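Local coordinates for EreC (Klebsiella pneumoniae, PDB 6XCQ), which probably hydrolyses the macrolactone ester of erythromycin and related macrolides, which makes its bacterial host resistant to these antibiotics, at residues A373-S378 against A403-S408; R224-L229 against R251-E256; T35-L40 against F47-I52. The protein carries 1 engineered substitution. All blocks are in the same frame, centred on the assembly; numbering follows the deposited sequence. Where two conformers were deposited one is given.

Contact 1. Residues A373-S378 against A403-S408; sequences AIREDS and AKRMRS
D377 and R405 form the ionic part of this contact. The arginine comes side-on and gives one nitrogen to each carboxylate oxygen: NE of R405 lies 2.7 Å from OD1 of D377, and NH2 of R405 lies 3.0 Å from OD2 of D377. Both oxygens lie close to the guanidinium plane, but the nitrogens stand above the carboxylate plane, and the two planes are 50° apart. CG of R405 lies between the backbone N and C (chi1 57°), and the chain bends at chi3 to turn NE and NH2 toward D377. R405 was deposited in two conformers, so this pairing describes one of them. In it, NH1 of R405 pairs with E414 on the neighbouring strand.

Backbone bonds run beside the ion pair. O of D377 takes two donors, N of K404 at 2.8 Å and N of R405 at 3.1 Å. The K404 N-H points almost straight at the oxygen, though it comes from 45° out of the carbonyl plane.

The segment 373-378 holds a type I turn from R375 to S378 that leads into helix 379-387, and S378 is the N-cap. OG of S378 makes two bonds: it donates to O of R375, 2.7 Å away, and caps N of Q381. A single bridge of S378 with R405 joins this cap to strand 405-408, and CA of S378 sits 3.3 Å from O of R405.

The remaining contacts are van der Waals packing against polar groups. CG1 of I374 lies over one face of the R407 guanidinium, toward its rim and 3.6 Å from NH2 of R407. That NH2 bonds to O of D372, while NH1 of R407 bonds to O of H345 and G347. CB of A403 packs 3.7 Å from O of S378.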
loop_
_atom_site.group_PDB
_atom_site.type_symbol
_atom_site.label_atom_id
_atom_site.label_comp_id
_atom_site.label_asym_id
_atom_site.label_seq_id
_atom_site.Cartn_x
_atom_site.Cartn_y
_atom_site.Cartn_z
ATOM N N ALA A 373 4.749 21.409 -12.857
ATOM C CA ALA A 373 4.382 21.896 -14.184
ATOM C C ALA A 373 4.275 20.759 -15.193
ATOM O O ALA A 373 5.091 19.837 -15.212
ATOM C CB ALA A 373 5.411 22.913 -14.683
ATOM N N ILE A 374 3.286 20.850 -16.070
ATOM C CA ILE A 374 3.107 19.855 -17.122
ATOM C C ILE A 374 4.010 20.237 -18.294
ATOM O O ILE A 374 3.901 21.337 -18.830
ATOM C CB ILE A 374 1.632 19.784 -17.544
ATOM C CG1 ILE A 374 0.791 19.288 -16.358
ATOM C CG2 ILE A 374 1.439 18.930 -18.810
ATOM C CD1 ILE A 374 -0.719 19.597 -16.492
ATOM N N ARG A 375 4.912 19.342 -18.681
ATOM C CA ARG A 375 5.872 19.630 -19.738
ATOM C C ARG A 375 5.609 18.744 -20.950
ATOM O O ARG A 375 4.773 17.827 -20.918
ATOM C CB ARG A 375 7.306 19.459 -19.228
ATOM C CG ARG A 375 7.612 20.410 -18.102
ATOM C CD ARG A 375 8.963 20.171 -17.495
ATOM N NE ARG A 375 9.075 20.839 -16.203
ATOM C CZ ARG A 375 8.705 20.286 -15.050
ATOM N NH1 ARG A 375 8.198 19.052 -15.028
ATOM N NH2 ARG A 375 8.835 20.966 -13.917
ATOM N N GLU A 376 6.337 19.038 -22.038
ATOM C CA GLU A 376 6.039 18.390 -23.311
ATOM C C GLU A 376 6.348 16.904 -23.264
ATOM O O GLU A 376 5.683 16.113 -23.945
ATOM C CB GLU A 376 6.802 19.059 -24.468
ATOM C CG GLU A 376 6.474 18.450 -25.849
ATOM C CD GLU A 376 7.205 19.127 -27.026
ATOM O OE1 GLU A 376 7.883 20.147 -26.813
ATOM O OE2 GLU A 376 7.079 18.640 -28.171
ATOM N N ASP A 377 7.341 16.494 -22.476
ATOM C CA ASP A 377 7.618 15.070 -22.301
ATOM C C ASP A 377 6.981 14.526 -21.026
ATOM O O ASP A 377 7.546 13.656 -20.359
ATOM C CB ASP A 377 9.119 14.805 -22.314
ATOM C CG ASP A 377 9.872 15.611 -21.279
ATOM O OD1 ASP A 377 9.244 16.256 -20.404
ATOM O OD2 ASP A 377 11.115 15.594 -21.342
ATOM N N SER A 378 5.807 15.027 -20.655
ATOM C CA SER A 378 5.098 14.489 -19.505
ATOM C C SER A 378 3.933 13.604 -19.947
ATOM O O SER A 378 3.390 13.749 -21.048
ATOM C CB SER A 378 4.617 15.619 -18.598
ATOM O OG SER A 378 3.478 16.260 -19.125
ATOM N N ALA A 403 6.208 10.918 -23.748
ATOM C CA ALA A 403 6.052 10.975 -22.304
ATOM C C ALA A 403 7.173 10.201 -21.621
ATOM O O ALA A 403 7.379 9.013 -21.888
ATOM C CB ALA A 403 4.689 10.418 -21.902
ATOM N N LYS A 404 7.899 10.881 -20.749
ATOM C CA LYS A 404 8.927 10.242 -19.939
ATOM C C LYS A 404 8.804 10.562 -18.463
ATOM O O LYS A 404 9.497 9.934 -17.653
ATOM C CB LYS A 404 10.319 10.666 -20.421
ATOM C CG LYS A 404 10.807 9.864 -21.616
ATOM C CD LYS A 404 12.098 10.447 -22.152
ATOM C CE LYS A 404 12.651 9.580 -23.279
ATOM N NZ LYS A 404 11.769 9.680 -24.468
ATOM N N ARG A 405 7.966 11.521 -18.083
ATOM C CA ARG A 405 7.803 11.883 -16.687
ATOM C C ARG A 405 6.320 11.936 -16.345
ATOM O O ARG A 405 5.469 12.119 -17.220
ATOM C CB ARG A 405 8.510 13.216 -16.352
ATOM C CG ARG A 405 8.094 14.430 -17.162
ATOM C CD ARG A 405 9.082 15.589 -16.955
ATOM N NE ARG A 405 10.176 15.562 -17.922
ATOM C CZ ARG A 405 11.431 15.234 -17.630
ATOM N NH1 ARG A 405 11.766 14.912 -16.391
ATOM N NH2 ARG A 405 12.352 15.231 -18.580
ATOM N N MET A 406 6.013 11.720 -15.061
ATOM C CA MET A 406 4.637 11.748 -14.582
ATOM C C MET A 406 4.618 12.365 -13.194
ATOM O O MET A 406 5.549 12.173 -12.408
ATOM C CB MET A 406 4.018 10.335 -14.556
ATOM C CG MET A 406 2.540 10.296 -14.150
ATOM S SD MET A 406 1.767 8.724 -14.626
ATOM C CE MET A 406 2.902 7.572 -13.855
ATOM N N ARG A 407 3.545 13.090 -12.890
ATOM C CA ARG A 407 3.433 13.722 -11.584
ATOM C C ARG A 407 3.449 12.668 -10.478
ATOM O O ARG A 407 2.940 11.560 -10.633
ATOM C CB ARG A 407 2.156 14.551 -11.499
ATOM C CG ARG A 407 2.184 15.783 -12.435
ATOM C CD ARG A 407 0.848 16.458 -12.480
ATOM N NE ARG A 407 0.987 17.900 -12.694
ATOM C CZ ARG A 407 -0.031 18.741 -12.783
ATOM N NH1 ARG A 407 -1.276 18.289 -12.704
ATOM N NH2 ARG A 407 0.201 20.039 -12.932
ATOM N N SER A 408 4.040 13.031 -9.351
ATOM C CA SER A 408 4.029 12.162 -8.185
ATOM C C SER A 408 4.134 13.090 -6.986
ATOM O O SER A 408 5.118 13.826 -6.866
ATOM C CB SER A 408 5.190 11.163 -8.253
ATOM O OG SER A 408 5.314 10.412 -7.060
#

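Contact 2. Residues R224-L229 against R251-E256; sequences RLKLRL and RIESIE
Two carboxylates, those of E253 and E256, are the flat groups that K226 meets. E253 presents the syn side of OE1, and NZ of K226 sits there, 2.6 Å from OE1 of E253 and 21° out of the carboxylate plane. This pair is the direct salt bridge. E256 is met differently. CD of K226 stands well out of its carboxylate plane and lies 3.6 Å from OE1 of E256, while NZ of K226 stays 4.3 Å from OE2 of E256.

Water 1 fills the gap between the charges. It accepts from NZ of K226 and donates to OE2 of E253 and to OE2 of E256, at 2.8 Å and 2.6 Å from the water oxygen. The ammonium thus reaches the second glutamate through one solvent molecule. K226 starts extended, with CG trans to the backbone N (chi1 -176°), and then bends at chi3 and chi4 to bring NZ to OE1 of E253.

Closer to the helix axes the contact is apolar. CG2 of I252 packs 3.7 Å from CB of K226. The other branch of I252 reaches L229: its CD1 lies 3.6 Å from CG of L229, and L225 passes more loosely beside it. I252 also rests on L170 of helix 164-177, and L225 packs on helix 182-191, so this side packs against further helices.

The contact joins two nearly antiparallel helices, 212-231 and 244-267. Their short segments have axes 9.9 Å apart and cross at -155°.

One lysine faces two acids here. Its positive charge would offset part of their mutual repulsion, and the acids would in turn tend to keep it protonated. The water links E256 to the same lysine, which would be expected to extend the effect to it.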
loop_
_atom_site.group_PDB
_atom_site.type_symbol
_atom_site.label_atom_id
_atom_site.label_comp_id
_atom_site.label_asym_id
_atom_site.label_seq_id
_atom_site.Cartn_x
_atom_site.Cartn_y
_atom_site.Cartn_z
ATOM N N ARG A 224 17.094 -14.191 16.187
ATOM C CA ARG A 224 17.125 -15.457 16.917
ATOM C C ARG A 224 15.781 -16.165 16.831
ATOM O O ARG A 224 15.713 -17.368 16.548
ATOM C CB ARG A 224 17.513 -15.217 18.379
ATOM C CG ARG A 224 17.783 -16.499 19.188
ATOM C CD ARG A 224 16.569 -16.946 20.010
ATOM N NE ARG A 224 16.940 -17.777 21.150
ATOM C CZ ARG A 224 17.039 -19.102 21.121
ATOM N NH1 ARG A 224 16.811 -19.775 19.993
ATOM N NH2 ARG A 224 17.382 -19.758 22.224
ATOM N N LEU A 225 14.694 -15.423 17.049
ATOM C CA LEU A 225 13.362 -16.017 16.997
ATOM C C LEU A 225 13.036 -16.537 15.609
ATOM O O LEU A 225 12.427 -17.600 15.470
ATOM C CB LEU A 225 12.310 -14.985 17.404
ATOM C CG LEU A 225 11.849 -15.076 18.849
ATOM C CD1 LEU A 225 11.144 -13.795 19.233
ATOM C CD2 LEU A 225 10.952 -16.289 19.054
ATOM N N LYS A 226 13.393 -15.766 14.579
ATOM C CA LYS A 226 13.089 -16.138 13.203
ATOM C C LYS A 226 13.743 -17.456 12.822
ATOM O O LYS A 226 13.139 -18.289 12.135
ATOM C CB LYS A 226 13.587 -15.047 12.269
ATOM C CG LYS A 226 13.256 -15.267 10.810
ATOM C CD LYS A 226 13.930 -14.199 9.969
ATOM C CE LYS A 226 14.439 -14.762 8.658
ATOM N NZ LYS A 226 13.384 -14.732 7.619
ATOM N N LEU A 227 15.004 -17.631 13.210
ATOM C CA LEU A 227 15.734 -18.843 12.848
ATOM C C LEU A 227 15.278 -20.043 13.676
ATOM O O LEU A 227 15.259 -21.174 13.175
ATOM C CB LEU A 227 17.236 -18.605 13.018
ATOM C CG LEU A 227 18.046 -18.028 11.842
ATOM C CD1 LEU A 227 17.310 -16.943 11.110
ATOM C CD2 LEU A 227 19.395 -17.511 12.326
ATOM N N ARG A 228 14.901 -19.827 14.933
ATOM C CA ARG A 228 14.377 -20.937 15.720
ATOM C C ARG A 228 13.063 -21.441 15.132
ATOM O O ARG A 228 12.874 -22.652 14.958
ATOM C CB ARG A 228 14.193 -20.529 17.182
ATOM C CG ARG A 228 13.564 -21.662 18.010
ATOM C CD ARG A 228 13.334 -21.287 19.475
ATOM N NE ARG A 228 12.531 -22.289 20.181
ATOM C CZ ARG A 228 13.016 -23.406 20.730
ATOM N NH1 ARG A 228 14.310 -23.702 20.639
ATOM N NH2 ARG A 228 12.196 -24.250 21.349
ATOM N N LEU A 229 12.159 -20.525 14.773
ATOM C CA LEU A 229 10.855 -20.950 14.273
ATOM C C LEU A 229 10.989 -21.703 12.962
ATOM O O LEU A 229 10.322 -22.722 12.751
ATOM C CB LEU A 229 9.928 -19.747 14.086
ATOM C CG LEU A 229 9.022 -19.380 15.264
ATOM C CD1 LEU A 229 7.751 -20.203 15.261
ATOM C CD2 LEU A 229 9.752 -19.549 16.580
ATOM N N ARG A 251 4.197 -12.975 11.677
ATOM C CA ARG A 251 4.377 -11.911 12.659
ATOM C C ARG A 251 5.849 -11.547 12.795
ATOM O O ARG A 251 6.220 -10.367 12.730
ATOM C CB ARG A 251 3.800 -12.324 14.015
ATOM C CG ARG A 251 2.294 -12.579 14.045
ATOM C CD ARG A 251 1.464 -11.326 13.723
ATOM N NE ARG A 251 1.203 -11.225 12.289
ATOM C CZ ARG A 251 0.360 -12.007 11.618
ATOM N NH1 ARG A 251 -0.328 -12.954 12.238
ATOM N NH2 ARG A 251 0.204 -11.838 10.315
ATOM N N ILE A 252 6.707 -12.557 12.969
ATOM C CA ILE A 252 8.145 -12.317 13.095
ATOM C C ILE A 252 8.674 -11.576 11.875
ATOM O O ILE A 252 9.462 -10.634 12.005
ATOM C CB ILE A 252 8.903 -13.644 13.301
ATOM C CG1 ILE A 252 8.552 -14.270 14.651
ATOM C CG2 ILE A 252 10.409 -13.414 13.206
ATOM C CD1 ILE A 252 8.806 -15.781 14.707
ATOM N N GLU A 253 8.267 -11.996 10.672
ATOM C CA GLU A 253 8.702 -11.273 9.468
ATOM C C GLU A 253 8.287 -9.806 9.535
ATOM O O GLU A 253 9.079 -8.905 9.236
ATOM C CB GLU A 253 8.126 -11.912 8.206
ATOM C CG GLU A 253 8.772 -13.235 7.783
ATOM C CD GLU A 253 10.260 -13.110 7.501
ATOM O OE1 GLU A 253 11.055 -13.802 8.179
ATOM O OE2 GLU A 253 10.636 -12.314 6.617
ATOM N N SER A 254 7.031 -9.557 9.902
ATOM C CA SER A 254 6.539 -8.194 10.030
ATOM C C SER A 254 7.380 -7.393 11.024
ATOM O O SER A 254 7.769 -6.256 10.739
ATOM C CB SER A 254 5.071 -8.210 10.453
ATOM O OG SER A 254 4.600 -6.872 10.588
ATOM N N ILE A 255 7.675 -7.973 12.195
ATOM C CA ILE A 255 8.473 -7.257 13.197
ATOM C C ILE A 255 9.888 -6.999 12.692
ATOM O O ILE A 255 10.430 -5.893 12.855
ATOM C CB ILE A 255 8.496 -8.027 14.528
ATOM C CG1 ILE A 255 7.102 -8.073 15.151
ATOM C CG2 ILE A 255 9.480 -7.392 15.483
ATOM C CD1 ILE A 255 6.848 -9.373 16.036
ATOM N N GLU A 256 10.512 -8.006 12.074
ATOM C CA GLU A 256 11.875 -7.843 11.572
ATOM C C GLU A 256 11.968 -6.673 10.597
ATOM O O GLU A 256 12.878 -5.844 10.685
ATOM C CB GLU A 256 12.344 -9.125 10.899
ATOM C CG GLU A 256 13.713 -9.039 10.235
ATOM C CD GLU A 256 13.964 -10.228 9.302
ATOM O OE1 GLU A 256 15.078 -10.802 9.313
ATOM O OE2 GLU A 256 13.034 -10.591 8.545
HETATM O O HOH W 1 13.475 -12.417 6.684
#

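Contact 3. Residues T35-L40 against F47-I52; sequences TTRTLL and FNEFEI
E49 reaches from a 3-10 segment, 47-50, to the end of strand 33-36, an outermost strand of the main mixed sheet. The chain turns back after the strand, and this one acid ties the two sides of the turn together.

CB of E49 points at T36 and lies 3.9 Å from OG1 of T36. It also sits over one face of the F50 ring, toward the rim. The chain runs extended from there (chi2 -175°), which carries CD of E49 to within 3.3 Å of N of R37.

The two oxygens then divide the work. OE2 of E49 accepts from N of R37 at 2.9 Å. OE1 of E49 accepts three bonds. N of T38 comes in on its syn lone pair at 2.9 Å. The hydroxyls of T36 and T38 donate from opposite sides of the carboxylate plane, each well out of it, with T36 OG1 2.8 Å and T38 OG1 2.7 Å from OE1 of E49. Two successive backbone N-H groups and two hydroxyls therefore hold the carboxylate, which would be expected to stabilise its negative charge in this buried place. The guanidinium of R37 takes no part in this: it leads away and pairs with D391.

T38 OG1 has a second role. It sits between the backbone N and C of its own residue (chi1 69°), where it can donate to E49 while accepting from N of D46, so the intervening loop is gripped as well.

F50 follows E49 and packs beside the same turn, with its ring also against L45 and L394. L39 packs inward on V425 and V427 of the sheet and on A78 of helix 73-90. Its CD1 meets the edge of the F50 ring, near the ring plane, 3.6 Å from CE1 of F50.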
loop_
_atom_site.group_PDB
_atom_site.type_symbol
_atom_site.label_atom_id
_atom_site.label_comp_id
_atom_site.label_asym_id
_atom_site.label_seq_id
_atom_site.Cartn_x
_atom_site.Cartn_y
_atom_site.Cartn_z
ATOM N N THR A 35 -11.545 8.374 -23.651
ATOM C CA THR A 35 -12.139 9.325 -22.722
ATOM C C THR A 35 -13.174 8.594 -21.879
ATOM O O THR A 35 -14.010 7.858 -22.412
ATOM C CB THR A 35 -12.801 10.481 -23.482
ATOM O OG1 THR A 35 -11.802 11.261 -24.142
ATOM C CG2 THR A 35 -13.580 11.382 -22.539
ATOM N N THR A 36 -13.104 8.745 -20.559
ATOM C CA THR A 36 -14.073 8.083 -19.688
ATOM C C THR A 36 -14.855 9.146 -18.938
ATOM O O THR A 36 -14.304 9.843 -18.076
ATOM C CB THR A 36 -13.415 7.094 -18.727
ATOM O OG1 THR A 36 -14.370 6.727 -17.722
ATOM C CG2 THR A 36 -12.167 7.673 -18.076
ATOM N N ARG A 37 -16.138 9.269 -19.268
ATOM C CA ARG A 37 -16.990 10.251 -18.610
ATOM C C ARG A 37 -17.591 9.741 -17.304
ATOM O O ARG A 37 -18.049 10.549 -16.490
ATOM C CB ARG A 37 -18.085 10.697 -19.583
ATOM C CG ARG A 37 -17.456 11.030 -20.929
ATOM C CD ARG A 37 -18.254 11.930 -21.815
ATOM N NE ARG A 37 -17.600 11.969 -23.120
ATOM C CZ ARG A 37 -16.644 12.833 -23.460
ATOM N NH1 ARG A 37 -16.237 13.772 -22.604
ATOM N NH2 ARG A 37 -16.108 12.773 -24.670
ATOM N N THR A 38 -17.577 8.436 -17.064
ATOM C CA THR A 38 -18.204 7.898 -15.867
ATOM C C THR A 38 -17.195 7.494 -14.793
ATOM O O THR A 38 -17.609 7.029 -13.726
ATOM C CB THR A 38 -19.111 6.707 -16.226
ATOM O OG1 THR A 38 -18.331 5.579 -16.646
ATOM C CG2 THR A 38 -20.081 7.101 -17.351
ATOM N N LEU A 39 -15.892 7.705 -15.025
ATOM C CA LEU A 39 -14.879 7.183 -14.102
ATOM C C LEU A 39 -15.088 7.695 -12.681
ATOM O O LEU A 39 -14.895 6.950 -11.712
ATOM C CB LEU A 39 -13.479 7.551 -14.582
ATOM C CG LEU A 39 -12.320 7.153 -13.653
ATOM C CD1 LEU A 39 -12.067 5.655 -13.704
ATOM C CD2 LEU A 39 -11.047 7.916 -14.001
ATOM N N LEU A 40 -15.490 8.955 -12.528
ATOM C CA LEU A 40 -15.638 9.519 -11.196
ATOM C C LEU A 40 -17.040 9.329 -10.637
ATOM O O LEU A 40 -17.386 9.950 -9.628
ATOM C CB LEU A 40 -15.260 11.001 -11.209
ATOM C CG LEU A 40 -13.843 11.263 -11.733
ATOM C CD1 LEU A 40 -13.589 12.755 -11.862
ATOM C CD2 LEU A 40 -12.772 10.588 -10.865
ATOM N N PHE A 47 -19.440 0.525 -18.435
ATOM C CA PHE A 47 -18.331 -0.414 -18.549
ATOM C C PHE A 47 -17.703 -0.412 -19.936
ATOM O O PHE A 47 -16.580 -0.905 -20.084
ATOM C CB PHE A 47 -18.785 -1.832 -18.162
ATOM C CG PHE A 47 -18.943 -2.034 -16.668
ATOM C CD1 PHE A 47 -20.140 -1.748 -16.036
ATOM C CD2 PHE A 47 -17.890 -2.491 -15.901
ATOM C CE1 PHE A 47 -20.279 -1.916 -14.664
ATOM C CE2 PHE A 47 -18.027 -2.671 -14.528
ATOM C CZ PHE A 47 -19.218 -2.382 -13.910
ATOM N N ASN A 48 -18.370 0.148 -20.954
ATOM C CA ASN A 48 -17.736 0.221 -22.269
ATOM C C ASN A 48 -16.486 1.076 -22.234
ATOM O O ASN A 48 -15.567 0.856 -23.032
ATOM C CB ASN A 48 -18.697 0.783 -23.320
ATOM C CG ASN A 48 -19.925 -0.064 -23.477
ATOM O OD1 ASN A 48 -19.862 -1.149 -24.038
ATOM N ND2 ASN A 48 -21.049 0.411 -22.950
ATOM N N GLU A 49 -16.438 2.066 -21.333
ATOM C CA GLU A 49 -15.294 2.974 -21.290
ATOM C C GLU A 49 -14.020 2.285 -20.800
ATOM O O GLU A 49 -12.926 2.809 -21.019
ATOM C CB GLU A 49 -15.620 4.183 -20.408
ATOM C CG GLU A 49 -16.861 4.934 -20.851
ATOM C CD GLU A 49 -17.123 6.202 -20.040
ATOM O OE1 GLU A 49 -16.897 6.219 -18.812
ATOM O OE2 GLU A 49 -17.541 7.203 -20.644
ATOM N N PHE A 50 -14.132 1.122 -20.162
ATOM C CA PHE A 50 -12.969 0.410 -19.641
ATOM C C PHE A 50 -12.584 -0.797 -20.489
ATOM O O PHE A 50 -11.674 -1.544 -20.112
ATOM C CB PHE A 50 -13.229 0.024 -18.179
ATOM C CG PHE A 50 -13.675 1.198 -17.350
ATOM C CD1 PHE A 50 -12.748 2.099 -16.858
ATOM C CD2 PHE A 50 -15.025 1.456 -17.149
ATOM C CE1 PHE A 50 -13.152 3.219 -16.149
ATOM C CE2 PHE A 50 -15.439 2.569 -16.434
ATOM C CZ PHE A 50 -14.498 3.458 -15.936
ATOM N N GLU A 51 -13.224 -0.983 -21.650
ATOM C CA GLU A 51 -12.920 -2.144 -22.487
ATOM C C GLU A 51 -11.473 -2.136 -22.941
ATOM O O GLU A 51 -10.907 -3.194 -23.230
ATOM C CB GLU A 51 -13.846 -2.191 -23.708
ATOM N N ILE A 52 -10.862 -0.949 -23.007
ATOM C CA ILE A 52 -9.462 -0.821 -23.389
ATOM C C ILE A 52 -8.541 -1.605 -22.456
ATOM O O ILE A 52 -7.438 -1.993 -22.854
ATOM C CB ILE A 52 -9.110 0.685 -23.441
ATOM C CG1 ILE A 52 -7.668 0.939 -23.838
ATOM C CG2 ILE A 52 -9.385 1.349 -22.112
ATOM C CD1 ILE A 52 -7.321 2.419 -23.773
#

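From the N terminus the chain makes contact 3 first. It closes a short loop, six residues lying between its segments, and ties strand 33-36 to the 3-10 segment that follows. Contact 2 comes next, has 21 residues between its segments, mostly helical, and pairs helix 212-231 with helix 244-267. Contact 1 is last. It joins the start of helix 379-387 to strand 405-408 and encloses 24 residues, strand 392-396 among them. The three follow in series, with none nested or crossed. Strand 392-396 lies beside strand 33-36, so the loop of contact 1 reaches back to the region of contact 3. Contact 2 lies across the chain's centre, about 43 Å from contact 1 between centres.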